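Cys-Gly metallodipeptidase DUG1 (Saccharomyces cerevisiae, PDB 4G1P) hydrolyses the dipeptide Cys-Gly as a metal-dependent M20-family peptidase and is the catalytic component of the complex that degrades glutathione. Local coordinates at residues T24-I29 / F43-F48; P30-D35 / Y103-A108; S34-R39 / P76-P81. All coordinates share one frame; numbering follows the deposited sequence.

Interaction 1 (T24-I29 / F43-F48); sequences TKAIQI and FDKAKF
An antiparallel helix pair in the catalytic domain packs where Phe-48 of helix 39-55 meets Lys-25 and Ala-26 of helix 16-28 and Ile-29 in the loop that follows. The two short axes approach to 9.8 Å, their directions 161° apart, and no direct hydrogen bond links the segments. Phe-48 carries its CG anti to the backbone N (chi1 170°), on the side of helix 16-28. Its CE2 reaches Ala-26 CB at 3.6 Å, while its CZ lies 3.6 Å from Lys-25 CB. The Lys-25 side chain crosses the phenylalanine at about a right angle, with CD also near CE1, before its end turns away. Nearer the loop, Ile-29 spreads its two branches: CD1 lies 3.9 Å from Phe-48 CB, and CG2 sits 3.9 Å from Asp-44 CB. The methylene groups of Lys-45 run beside the Ala-26 carbonyl, with CE 3.4 Å from Ala-26 O. Lys-45 NZ donates to a water at 2.8 Å, and that water donates to Ile-29 O. Three partners hold the buried ammonium group: the water, Tyr-103 O and Thr-139 OG1. Helix 135-154 also packs on Ala-26 through Thr-139 and Leu-143. It is a case of antiparallel helix-helix packing, with an aromatic ring against the facing helix and a lysine bridging by water to the loop after helix 16-28.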
ATOM      1  N   THR A  24      -7.078  25.302 -18.084  1.00 15.39           N
ATOM      2  CA  THR A  24      -6.212  25.420 -16.920  1.00 16.65           C
ATOM      3  C   THR A  24      -7.025  25.411 -15.638  1.00 18.09           C
ATOM      4  O   THR A  24      -6.652  24.740 -14.673  1.00 17.51           O
ATOM      5  CB  THR A  24      -5.369  26.701 -16.947  1.00 14.86           C
ATOM      6  OG1 THR A  24      -4.574  26.732 -18.139  1.00 15.71           O
ATOM      7  CG2 THR A  24      -4.473  26.758 -15.737  1.00 10.82           C
ATOM      8  N   LYS A  25      -8.127  26.160 -15.633  1.00 14.45           N
ATOM      9  CA  LYS A  25      -8.968  26.273 -14.448  1.00 15.99           C
ATOM     10  C   LYS A  25      -9.538  24.923 -14.069  1.00 18.61           C
ATOM     11  O   LYS A  25      -9.522  24.534 -12.896  1.00 18.18           O
ATOM     12  CB  LYS A  25     -10.109  27.255 -14.678  1.00 17.47           C
ATOM     13  CG  LYS A  25      -9.692  28.709 -14.631  1.00 19.13           C
ATOM     14  CD  LYS A  25     -10.734  29.613 -15.276  1.00 23.27           C
ATOM     15  CE  LYS A  25     -10.253  31.046 -15.317  1.00 28.71           C
ATOM     16  NZ  LYS A  25      -8.765  31.061 -15.443  1.00 29.85           N
ATOM     17  N   ALA A  26     -10.031  24.218 -15.083  1.00 17.90           N
ATOM     18  CA  ALA A  26     -10.610  22.893 -14.927  1.00 17.68           C
ATOM     19  C   ALA A  26      -9.622  21.893 -14.321  1.00 17.67           C
ATOM     20  O   ALA A  26      -9.934  21.182 -13.369  1.00 16.88           O
ATOM     21  CB  ALA A  26     -11.107  22.391 -16.277  1.00 15.51           C
ATOM     22  N   ILE A  27      -8.430  21.847 -14.893  1.00 17.70           N
ATOM     23  CA  ILE A  27      -7.403  20.921 -14.469  1.00 15.79           C
ATOM     24  C   ILE A  27      -6.976  21.229 -13.028  1.00 18.78           C
ATOM     25  O   ILE A  27      -6.530  20.345 -12.304  1.00 21.78           O
ATOM     26  CB  ILE A  27      -6.212  20.981 -15.464  1.00 15.36           C
ATOM     27  CG1 ILE A  27      -6.636  20.410 -16.819  1.00 14.89           C
ATOM     28  CG2 ILE A  27      -4.991  20.257 -14.944  1.00 14.31           C
ATOM     29  CD1 ILE A  27      -7.215  19.018 -16.735  1.00 17.39           C
ATOM     30  N   GLN A  28      -7.147  22.476 -12.597  1.00 19.23           N
ATOM     31  CA  GLN A  28      -6.700  22.877 -11.262  1.00 20.79           C
ATOM     32  C   GLN A  28      -7.616  22.391 -10.150  1.00 19.93           C
ATOM     33  O   GLN A  28      -7.204  22.280  -9.009  1.00 18.03           O
ATOM     34  CB  GLN A  28      -6.554  24.386 -11.160  1.00 21.08           C
ATOM     35  CG  GLN A  28      -5.148  24.826 -10.870  1.00 31.68           C
ATOM     36  CD  GLN A  28      -4.805  26.140 -11.575  1.00 49.70           C
ATOM     37  OE1 GLN A  28      -3.772  26.251 -12.270  1.00 38.87           O
ATOM     38  NE2 GLN A  28      -5.680  27.145 -11.403  1.00 44.23           N
ATOM     39  N   ILE A  29      -8.871  22.123 -10.476  1.00 19.33           N
ATOM     40  CA  ILE A  29      -9.776  21.567  -9.490  1.00 18.16           C
ATOM     41  C   ILE A  29      -9.620  20.051  -9.499  1.00 20.32           C
ATOM     42  O   ILE A  29     -10.005  19.391 -10.462  1.00 22.12           O
ATOM     43  CB  ILE A  29     -11.212  21.927  -9.814  1.00 17.15           C
ATOM     44  CG1 ILE A  29     -11.314  23.415 -10.137  1.00 15.22           C
ATOM     45  CG2 ILE A  29     -12.115  21.535  -8.675  1.00 19.16           C
ATOM     46  CD1 ILE A  29     -12.653  23.813 -10.705  1.00 17.73           C
ATOM     47  N   PHE A  43     -17.383  18.421  -6.837  1.00 20.83           N
ATOM     48  CA  PHE A  43     -18.553  19.274  -7.028  1.00 20.01           C
ATOM     49  C   PHE A  43     -18.168  20.612  -7.647  1.00 21.12           C
ATOM     50  O   PHE A  43     -18.890  21.125  -8.514  1.00 22.21           O
ATOM     51  CB  PHE A  43     -19.299  19.505  -5.718  1.00 23.54           C
ATOM     52  CG  PHE A  43     -19.767  18.242  -5.056  1.00 25.35           C
ATOM     53  CD1 PHE A  43     -20.192  17.159  -5.818  1.00 21.89           C
ATOM     54  CD2 PHE A  43     -19.773  18.131  -3.667  1.00 22.35           C
ATOM     55  CE1 PHE A  43     -20.630  15.996  -5.205  1.00 23.03           C
ATOM     56  CE2 PHE A  43     -20.203  16.968  -3.041  1.00 21.36           C
ATOM     57  CZ  PHE A  43     -20.632  15.899  -3.804  1.00 24.40           C
ATOM     58  N   ASP A  44     -17.032  21.170  -7.228  1.00 18.48           N
ATOM     59  CA  ASP A  44     -16.586  22.455  -7.773  1.00 21.22           C
ATOM     60  C   ASP A  44     -16.284  22.326  -9.254  1.00 23.31           C
ATOM     61  O   ASP A  44     -16.533  23.247 -10.029  1.00 22.05           O
ATOM     62  CB  ASP A  44     -15.333  22.968  -7.071  1.00 22.46           C
ATOM     63  CG  ASP A  44     -15.560  23.272  -5.607  1.00 24.30           C
ATOM     64  OD1 ASP A  44     -16.728  23.374  -5.190  1.00 26.34           O
ATOM     65  OD2 ASP A  44     -14.560  23.414  -4.877  1.00 26.37           O
ATOM     66  N   LYS A  45     -15.730  21.174  -9.625  1.00 21.92           N
ATOM     67  CA  LYS A  45     -15.414  20.875 -11.007  1.00 19.41           C
ATOM     68  C   LYS A  45     -16.703  20.863 -11.820  1.00 19.00           C
ATOM     69  O   LYS A  45     -16.783  21.497 -12.867  1.00 17.49           O
ATOM     70  CB  LYS A  45     -14.691  19.531 -11.083  1.00 18.24           C
ATOM     71  CG  LYS A  45     -14.279  19.071 -12.467  1.00 17.91           C
ATOM     72  CD  LYS A  45     -13.024  19.751 -12.935  1.00 18.62           C
ATOM     73  CE  LYS A  45     -12.593  19.261 -14.318  1.00 15.50           C
ATOM     74  NZ  LYS A  45     -11.793  18.018 -14.283  1.00 10.89           N
ATOM     75  N   ALA A  46     -17.719  20.166 -11.316  1.00 20.15           N
ATOM     76  CA  ALA A  46     -19.020  20.113 -11.993  1.00 20.89           C
ATOM     77  C   ALA A  46     -19.613  21.506 -12.103  1.00 19.98           C
ATOM     78  O   ALA A  46     -20.223  21.863 -13.111  1.00 21.95           O
ATOM     79  CB  ALA A  46     -19.985  19.204 -11.247  1.00 15.64           C
ATOM     80  N   LYS A  47     -19.423  22.287 -11.052  1.00 17.99           N
ATOM     81  CA  LYS A  47     -19.971  23.618 -10.997  1.00 20.15           C
ATOM     82  C   LYS A  47     -19.278  24.460 -12.049  1.00 22.04           C
ATOM     83  O   LYS A  47     -19.931  25.180 -12.808  1.00 21.39           O
ATOM     84  CB  LYS A  47     -19.794  24.222  -9.593  1.00 21.61           C
ATOM     85  CG  LYS A  47     -20.647  25.458  -9.339  1.00 21.67           C
ATOM     86  CD  LYS A  47     -20.104  26.272  -8.184  1.00 31.53           C
ATOM     87  CE  LYS A  47     -18.709  26.835  -8.495  1.00 39.71           C
ATOM     88  NZ  LYS A  47     -17.983  27.334  -7.272  1.00 44.17           N
ATOM     89  N   PHE A  48     -17.953  24.347 -12.104  1.00 18.67           N
ATOM     90  CA  PHE A  48     -17.163  25.097 -13.068  1.00 19.11           C
ATOM     91  C   PHE A  48     -17.602  24.797 -14.494  1.00 21.48           C
ATOM     92  O   PHE A  48     -17.747  25.702 -15.304  1.00 23.34           O
ATOM     93  CB  PHE A  48     -15.683  24.773 -12.923  1.00 19.08           C
ATOM     94  CG  PHE A  48     -14.834  25.332 -14.027  1.00 18.81           C
ATOM     95  CD1 PHE A  48     -14.599  26.696 -14.117  1.00 21.72           C
ATOM     96  CD2 PHE A  48     -14.278  24.498 -14.983  1.00 19.08           C
ATOM     97  CE1 PHE A  48     -13.817  27.225 -15.147  1.00 22.15           C
ATOM     98  CE2 PHE A  48     -13.495  25.011 -16.011  1.00 20.07           C
ATOM     99  CZ  PHE A  48     -13.267  26.384 -16.095  1.00 22.41           C
TER
HETATM  100  O   HOH W   1      -9.730  17.788 -12.452  1.00 18.36           O

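Interaction 2 (P30-D35 / Y103-A108); sequences PAVSSD and YDVQPA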
ATOM      1  N   PRO A  30      -9.042  19.491  -8.431  1.00 17.79           N
ATOM      2  CA  PRO A  30      -8.729  18.061  -8.420  1.00 18.39           C
ATOM      3  C   PRO A  30      -9.939  17.167  -8.142  1.00 19.22           C
ATOM      4  O   PRO A  30     -10.037  16.601  -7.061  1.00 21.31           O
ATOM      5  CB  PRO A  30      -7.713  17.945  -7.282  1.00 19.74           C
ATOM      6  CG  PRO A  30      -8.068  19.049  -6.363  1.00 17.95           C
ATOM      7  CD  PRO A  30      -8.575  20.171  -7.211  1.00 15.97           C
ATOM      8  N   ALA A  31     -10.829  17.036  -9.120  1.00 20.63           N
ATOM      9  CA  ALA A  31     -12.012  16.181  -9.020  1.00 17.80           C
ATOM     10  C   ALA A  31     -11.660  14.692  -8.971  1.00 19.21           C
ATOM     11  O   ALA A  31     -11.998  13.934  -9.884  1.00 17.31           O
ATOM     12  CB  ALA A  31     -12.925  16.443 -10.211  1.00 17.91           C
ATOM     13  N   VAL A  32     -10.969  14.273  -7.922  1.00 17.44           N
ATOM     14  CA  VAL A  32     -10.628  12.873  -7.764  1.00 15.96           C
ATOM     15  C   VAL A  32     -11.799  12.139  -7.110  1.00 20.51           C
ATOM     16  O   VAL A  32     -11.986  12.193  -5.898  1.00 20.12           O
ATOM     17  CB  VAL A  32      -9.383  12.733  -6.904  1.00 19.39           C
ATOM     18  CG1 VAL A  32      -8.993  11.257  -6.745  1.00 20.77           C
ATOM     19  CG2 VAL A  32      -8.249  13.560  -7.495  1.00 15.66           C
ATOM     20  N   SER A  33     -12.601  11.463  -7.927  1.00 20.77           N
ATOM     21  CA  SER A  33     -13.829  10.831  -7.450  1.00 19.85           C
ATOM     22  C   SER A  33     -13.587   9.658  -6.484  1.00 21.28           C
ATOM     23  O   SER A  33     -14.483   9.258  -5.753  1.00 19.88           O
ATOM     24  CB  SER A  33     -14.667  10.351  -8.629  1.00 17.79           C
ATOM     25  OG  SER A  33     -13.973   9.350  -9.356  1.00 21.91           O
ATOM     26  N   SER A  34     -12.388   9.103  -6.487  1.00 18.06           N
ATOM     27  CA  SER A  34     -12.117   7.944  -5.664  1.00 18.85           C
ATOM     28  C   SER A  34     -11.708   8.381  -4.272  1.00 22.83           C
ATOM     29  O   SER A  34     -11.568   7.550  -3.389  1.00 24.27           O
ATOM     30  CB  SER A  34     -10.987   7.124  -6.267  1.00 21.72           C
ATOM     31  OG  SER A  34      -9.776   7.875  -6.273  1.00 22.23           O
ATOM     32  N   ASP A  35     -11.507   9.683  -4.092  1.00 22.98           N
ATOM     33  CA  ASP A  35     -11.006  10.237  -2.839  1.00 22.71           C
ATOM     34  C   ASP A  35     -12.086  11.020  -2.098  1.00 24.49           C
ATOM     35  O   ASP A  35     -12.447  12.127  -2.501  1.00 26.10           O
ATOM     36  CB  ASP A  35      -9.805  11.150  -3.116  1.00 23.19           C
ATOM     37  CG  ASP A  35      -9.076  11.579  -1.841  1.00 28.76           C
ATOM     38  OD1 ASP A  35      -9.731  11.835  -0.811  1.00 27.82           O
ATOM     39  OD2 ASP A  35      -7.834  11.661  -1.869  1.00 32.89           O
ATOM     40  N   TYR A 103     -15.743  14.234 -16.025  1.00 16.42           N
ATOM     41  CA  TYR A 103     -14.962  15.305 -15.437  1.00 14.66           C
ATOM     42  C   TYR A 103     -14.184  14.932 -14.177  1.00 16.18           C
ATOM     43  O   TYR A 103     -13.426  15.755 -13.670  1.00 19.05           O
ATOM     44  CB  TYR A 103     -15.835  16.517 -15.182  1.00 12.88           C
ATOM     45  CG  TYR A 103     -16.978  16.304 -14.224  1.00 18.14           C
ATOM     46  CD1 TYR A 103     -16.769  16.318 -12.848  1.00 16.54           C
ATOM     47  CD2 TYR A 103     -18.289  16.139 -14.690  1.00 17.72           C
ATOM     48  CE1 TYR A 103     -17.824  16.143 -11.954  1.00 16.96           C
ATOM     49  CE2 TYR A 103     -19.345  15.972 -13.805  1.00 18.75           C
ATOM     50  CZ  TYR A 103     -19.102  15.978 -12.431  1.00 19.30           C
ATOM     51  OH  TYR A 103     -20.134  15.819 -11.538  1.00 18.44           O
ATOM     52  N   ASP A 104     -14.376  13.719 -13.663  1.00 15.15           N
ATOM     53  CA  ASP A 104     -13.570  13.242 -12.547  1.00 15.12           C
ATOM     54  C   ASP A 104     -12.297  12.687 -13.138  1.00 16.61           C
ATOM     55  O   ASP A 104     -12.218  12.507 -14.352  1.00 15.17           O
ATOM     56  CB  ASP A 104     -14.290  12.175 -11.715  1.00 15.23           C
ATOM     57  CG  ASP A 104     -14.647  10.934 -12.525  1.00 20.43           C
ATOM     58  OD1 ASP A 104     -15.352  11.055 -13.553  1.00 19.72           O
ATOM     59  OD2 ASP A 104     -14.229   9.823 -12.129  1.00 22.18           O
ATOM     60  N   VAL A 105     -11.307  12.428 -12.280  1.00 17.87           N
ATOM     61  CA  VAL A 105      -9.955  12.061 -12.707  1.00 15.69           C
ATOM     62  C   VAL A 105      -9.286  11.113 -11.719  1.00 15.59           C
ATOM     63  O   VAL A 105      -9.625  11.093 -10.543  1.00 14.98           O
ATOM     64  CB  VAL A 105      -9.044  13.314 -12.828  1.00 16.48           C
ATOM     65  CG1 VAL A 105      -9.519  14.243 -13.941  1.00 13.16           C
ATOM     66  CG2 VAL A 105      -8.973  14.069 -11.502  1.00 13.22           C
ATOM     67  N   GLN A 106      -8.322  10.342 -12.208  1.00 17.71           N
ATOM     68  CA  GLN A 106      -7.496   9.481 -11.363  1.00 18.20           C
ATOM     69  C   GLN A 106      -6.719  10.278 -10.309  1.00 17.77           C
ATOM     70  O   GLN A 106      -6.402  11.437 -10.522  1.00 17.72           O
ATOM     71  CB  GLN A 106      -6.519   8.692 -12.234  1.00 17.57           C
ATOM     72  CG  GLN A 106      -7.163   7.588 -13.050  1.00 18.24           C
ATOM     73  CD  GLN A 106      -7.551   6.398 -12.200  1.00 22.90           C
ATOM     74  OE1 GLN A 106      -6.738   5.891 -11.434  1.00 26.35           O
ATOM     75  NE2 GLN A 106      -8.803   5.953 -12.319  1.00 21.91           N
ATOM     76  N   PRO A 107      -6.431   9.664  -9.151  1.00 19.10           N
ATOM     77  CA  PRO A 107      -5.589  10.358  -8.171  1.00 18.44           C
ATOM     78  C   PRO A 107      -4.206  10.641  -8.741  1.00 21.06           C
ATOM     79  O   PRO A 107      -3.771   9.970  -9.681  1.00 19.66           O
ATOM     80  CB  PRO A 107      -5.472   9.350  -7.015  1.00 13.68           C
ATOM     81  CG  PRO A 107      -5.898   8.050  -7.580  1.00 18.86           C
ATOM     82  CD  PRO A 107      -6.899   8.365  -8.644  1.00 19.41           C
ATOM     83  N   ALA A 108      -3.525  11.623  -8.161  1.00 19.92           N
ATOM     84  CA  ALA A 108      -2.183  11.971  -8.575  1.00 18.68           C
ATOM     85  C   ALA A 108      -1.454  12.742  -7.486  1.00 22.40           C
ATOM     86  O   ALA A 108      -2.033  13.582  -6.791  1.00 22.61           O
ATOM     87  CB  ALA A 108      -2.222  12.778  -9.855  1.00 15.72           C
TER
HETATM   88  O   HOH W   2     -10.402   9.123  -8.756  1.00 15.69           O
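Two consecutive turns, rather than a strand, bring Ala-31 and Ser-33 against Asp-104 and Val-105: Ala-31 is the centre of an inverse gamma turn, and a type I beta turn follows from Val-32 to Asp-35. They pack on the loop after strand 96-102 that carries Asp-104, by similarity an active-site residue of this M20 metallopeptidase. Val-105 N donates to Ala-31 O at 2.9 Å, and a CA-H...O contact joins Val-32 CA to Val-105 O at 3.4 Å. Asp-104 holds its CG between the backbone N and the carbonyl carbon (chi1 60°), on the side of Ser-33. Ser-33 OG donates to Asp-104 OD2 at 2.8 Å, meeting it on the anti side and 29° out of the carboxylate plane; the same hydroxyl is bonded to Ser-173 OG. The carboxylate is gripped further by backbone amides, Glu-171 N at OD1 and Glu-172 N at OD2, which together would fix its rotation. Farther along, Val-32 crosses Val-105 at about a right angle, its CG2 4.1 Å from Val-105 CG2, while its other branch, CG1, lies 4.0 Å from Pro-107 CB. A water donates to Val-105 O at 2.8 Å and is hydrogen-bonded to Ser-34 OG at 2.8 Å.

Interaction 3 (S34-R39 / P76-P81); sequences SDESLR and PNLSLP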
ATOM      1  N   SER A  34     -12.388   9.103  -6.487  1.00 18.06           N
ATOM      2  CA  SER A  34     -12.117   7.944  -5.664  1.00 18.85           C
ATOM      3  C   SER A  34     -11.708   8.381  -4.272  1.00 22.83           C
ATOM      4  O   SER A  34     -11.568   7.550  -3.389  1.00 24.27           O
ATOM      5  CB  SER A  34     -10.987   7.124  -6.267  1.00 21.72           C
ATOM      6  OG  SER A  34      -9.776   7.875  -6.273  1.00 22.23           O
ATOM      7  N   ASP A  35     -11.507   9.683  -4.092  1.00 22.98           N
ATOM      8  CA  ASP A  35     -11.006  10.237  -2.839  1.00 22.71           C
ATOM      9  C   ASP A  35     -12.086  11.020  -2.098  1.00 24.49           C
ATOM     10  O   ASP A  35     -12.447  12.127  -2.501  1.00 26.10           O
ATOM     11  CB  ASP A  35      -9.805  11.150  -3.116  1.00 23.19           C
ATOM     12  CG  ASP A  35      -9.076  11.579  -1.841  1.00 28.76           C
ATOM     13  OD1 ASP A  35      -9.731  11.835  -0.811  1.00 27.82           O
ATOM     14  OD2 ASP A  35      -7.834  11.661  -1.869  1.00 32.89           O
ATOM     15  N   GLU A  36     -12.568  10.466  -0.993  1.00 26.76           N
ATOM     16  CA  GLU A  36     -13.680  11.074  -0.265  1.00 29.74           C
ATOM     17  C   GLU A  36     -13.378  12.492   0.205  1.00 27.02           C
ATOM     18  O   GLU A  36     -14.245  13.367   0.150  1.00 25.94           O
ATOM     19  CB  GLU A  36     -14.083  10.212   0.926  1.00 27.52           C
ATOM     20  CG  GLU A  36     -14.779   8.928   0.554  1.00 30.17           C
ATOM     21  CD  GLU A  36     -15.107   8.098   1.775  1.00 42.71           C
ATOM     22  OE1 GLU A  36     -14.959   8.631   2.908  1.00 39.75           O
ATOM     23  OE2 GLU A  36     -15.501   6.919   1.602  1.00 43.92           O
ATOM     24  N   SER A  37     -12.142  12.712   0.647  1.00 24.10           N
ATOM     25  CA  SER A  37     -11.708  14.021   1.122  1.00 24.32           C
ATOM     26  C   SER A  37     -11.722  15.079   0.019  1.00 26.60           C
ATOM     27  O   SER A  37     -11.674  16.272   0.303  1.00 27.16           O
ATOM     28  CB  SER A  37     -10.303  13.930   1.711  1.00 25.14           C
ATOM     29  OG  SER A  37      -9.324  14.017   0.684  1.00 34.69           O
ATOM     30  N   LEU A  38     -11.792  14.648  -1.238  1.00 26.17           N
ATOM     31  CA  LEU A  38     -11.782  15.582  -2.357  1.00 22.95           C
ATOM     32  C   LEU A  38     -13.129  15.654  -3.051  1.00 23.29           C
ATOM     33  O   LEU A  38     -13.253  16.289  -4.103  1.00 20.75           O
ATOM     34  CB  LEU A  38     -10.716  15.177  -3.374  1.00 23.65           C
ATOM     35  CG  LEU A  38      -9.262  15.189  -2.906  1.00 25.16           C
ATOM     36  CD1 LEU A  38      -8.357  14.707  -4.015  1.00 21.39           C
ATOM     37  CD2 LEU A  38      -8.856  16.575  -2.442  1.00 17.91           C
ATOM     38  N   ARG A  39     -14.134  14.990  -2.482  1.00 22.88           N
ATOM     39  CA  ARG A  39     -15.456  14.975  -3.097  1.00 22.62           C
ATOM     40  C   ARG A  39     -15.928  16.401  -3.378  1.00 21.19           C
ATOM     41  O   ARG A  39     -16.483  16.680  -4.440  1.00 25.01           O
ATOM     42  CB  ARG A  39     -16.463  14.214  -2.225  1.00 23.22           C
ATOM     43  CG  ARG A  39     -17.901  14.169  -2.759  1.00 20.48           C
ATOM     44  CD  ARG A  39     -18.008  13.546  -4.152  1.00 19.29           C
ATOM     45  NE  ARG A  39     -17.243  12.309  -4.253  1.00 25.53           N
ATOM     46  CZ  ARG A  39     -17.767  11.086  -4.227  1.00 23.53           C
ATOM     47  NH1 ARG A  39     -19.070  10.922  -4.120  1.00 30.23           N
ATOM     48  NH2 ARG A  39     -16.984  10.023  -4.312  1.00 22.49           N
ATOM     49  N   PRO A  76     -20.071   7.562   3.887  1.00 45.24           N
ATOM     50  CA  PRO A  76     -20.722   8.280   4.986  1.00 40.03           C
ATOM     51  C   PRO A  76     -21.874   9.117   4.458  1.00 34.76           C
ATOM     52  O   PRO A  76     -21.961  10.303   4.761  1.00 34.34           O
ATOM     53  CB  PRO A  76     -19.615   9.197   5.496  1.00 36.27           C
ATOM     54  CG  PRO A  76     -18.765   9.447   4.300  1.00 32.15           C
ATOM     55  CD  PRO A  76     -18.778   8.164   3.522  1.00 35.54           C
ATOM     56  N   ASN A  77     -22.743   8.501   3.667  1.00 35.09           N
ATOM     57  CA  ASN A  77     -23.804   9.232   2.993  1.00 35.04           C
ATOM     58  C   ASN A  77     -23.309  10.413   2.155  1.00 32.42           C
ATOM     59  O   ASN A  77     -23.939  11.471   2.084  1.00 30.19           O
ATOM     60  CB  ASN A  77     -24.897   9.646   3.973  1.00 32.95           C
ATOM     61  CG  ASN A  77     -25.858   8.513   4.265  1.00 40.48           C
ATOM     62  OD1 ASN A  77     -25.957   7.554   3.489  1.00 46.78           O
ATOM     63  ND2 ASN A  77     -26.570   8.609   5.388  1.00 33.91           N
ATOM     64  N   LEU A  78     -22.164  10.207   1.524  1.00 32.16           N
ATOM     65  CA  LEU A  78     -21.605  11.151   0.582  1.00 32.91           C
ATOM     66  C   LEU A  78     -22.495  11.184  -0.669  1.00 31.61           C
ATOM     67  O   LEU A  78     -22.824  10.130  -1.217  1.00 34.79           O
ATOM     68  CB  LEU A  78     -20.211  10.658   0.214  1.00 34.12           C
ATOM     69  CG  LEU A  78     -19.136  11.633  -0.240  1.00 33.01           C
ATOM     70  CD1 LEU A  78     -18.821  12.633   0.856  1.00 27.39           C
ATOM     71  CD2 LEU A  78     -17.912  10.816  -0.567  1.00 35.69           C
ATOM     72  N   SER A  79     -22.900  12.371  -1.117  1.00 22.98           N
ATOM     73  CA  SER A  79     -23.643  12.460  -2.372  1.00 25.01           C
ATOM     74  C   SER A  79     -22.709  12.139  -3.538  1.00 25.94           C
ATOM     75  O   SER A  79     -21.510  12.362  -3.452  1.00 24.69           O
ATOM     76  CB  SER A  79     -24.243  13.852  -2.574  1.00 23.41           C
ATOM     77  OG  SER A  79     -25.058  14.248  -1.487  1.00 25.50           O
ATOM     78  N   LEU A  80     -23.257  11.614  -4.626  1.00 27.60           N
ATOM     79  CA  LEU A  80     -22.470  11.357  -5.831  1.00 26.37           C
ATOM     80  C   LEU A  80     -22.278  12.653  -6.610  1.00 23.59           C
ATOM     81  O   LEU A  80     -23.112  13.551  -6.509  1.00 22.38           O
ATOM     82  CB  LEU A  80     -23.176  10.320  -6.716  1.00 27.16           C
ATOM     83  CG  LEU A  80     -23.206   8.890  -6.173  1.00 31.06           C
ATOM     84  CD1 LEU A  80     -24.390   8.131  -6.733  1.00 28.59           C
ATOM     85  CD2 LEU A  80     -21.906   8.154  -6.467  1.00 26.63           C
ATOM     86  N   PRO A  81     -21.178  12.754  -7.384  1.00 25.45           N
ATOM     87  CA  PRO A  81     -20.979  13.858  -8.338  1.00 20.24           C
ATOM     88  C   PRO A  81     -22.158  13.908  -9.284  1.00 21.02           C
ATOM     89  O   PRO A  81     -22.594  12.853  -9.724  1.00 20.73           O
ATOM     90  CB  PRO A  81     -19.743  13.427  -9.124  1.00 18.73           C
ATOM     91  CG  PRO A  81     -19.029  12.482  -8.245  1.00 21.13           C
ATOM     92  CD  PRO A  81     -20.060  11.793  -7.405  1.00 23.38           C
TER
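Arg-39 meets Leu-78 from its first side-chain atom: CB lies 4.0 Å from Leu-78 CD2, and CG, anti to the backbone N (chi1 178°), comes within 3.8 Å of Leu-78 CG. The chain bends at chi2 and chi3, and CD passes near Ser-79 O. Beyond NE the guanidinium lies between two apolar groups. Leu-78 CD2 stands 3.6 Å above one face, over its centre, and the Pro-81 ring covers the opposite face, nearer the rim, with its CD 3.5 Å from Arg-39 NH1. Arg-39 opens helix 39-55, directly after the 3-10 segment 36-38, whose last residue, Leu-38, is the N-cap, so this side chain ties the start of a catalytic-domain helix to the loop that leads into strand 83-88. At the tip, NH1 donates to Ser-79 O at 2.9 Å, with the acceptor close to the guanidinium plane, while NH2 bonds to Ser-33 O and, weakly, to Gln-69 OE1. An alanine here would probably leave the Ser-79 and Ser-33 carbonyls without this donor and open a gap between Leu-78 and Pro-81. Glu-36 extends the contact, its CG 3.8 Å from Leu-78 CD2; its carboxylate and Pro-76 reach toward each other tip to tip, Glu-36 OE1 lying 3.9 Å from Pro-76 CD. Gln-331 of the second subunit packs on Glu-36.

Overall arrangement
Residues 24-39 supply one side of all three contacts. Interactions 1 and 2, with centres 11 Å apart, meet where Lys-45 CB packs 3.7 Å from Ala-31 CB, beside the bond from the lysine to Tyr-103. Interactions 2 and 3, centres 10 Å apart, share Ser-34 and Asp-35 and touch where Val-32 CB lies 3.6 Å from Leu-38 CD1, while Pro-81 packs on Tyr-103. Interactions 1 and 3 touch through the Phe-43 ring on Ser-79 and Leu-80. Interaction 2 holds Asp-104, an active-site residue by similarity, and its Gln-106 side chain is about 4 Å from a bound zinc ion. The side chains of Pro-81 and Lys-45 come within about 6 and 7 Å of that of Asp-104.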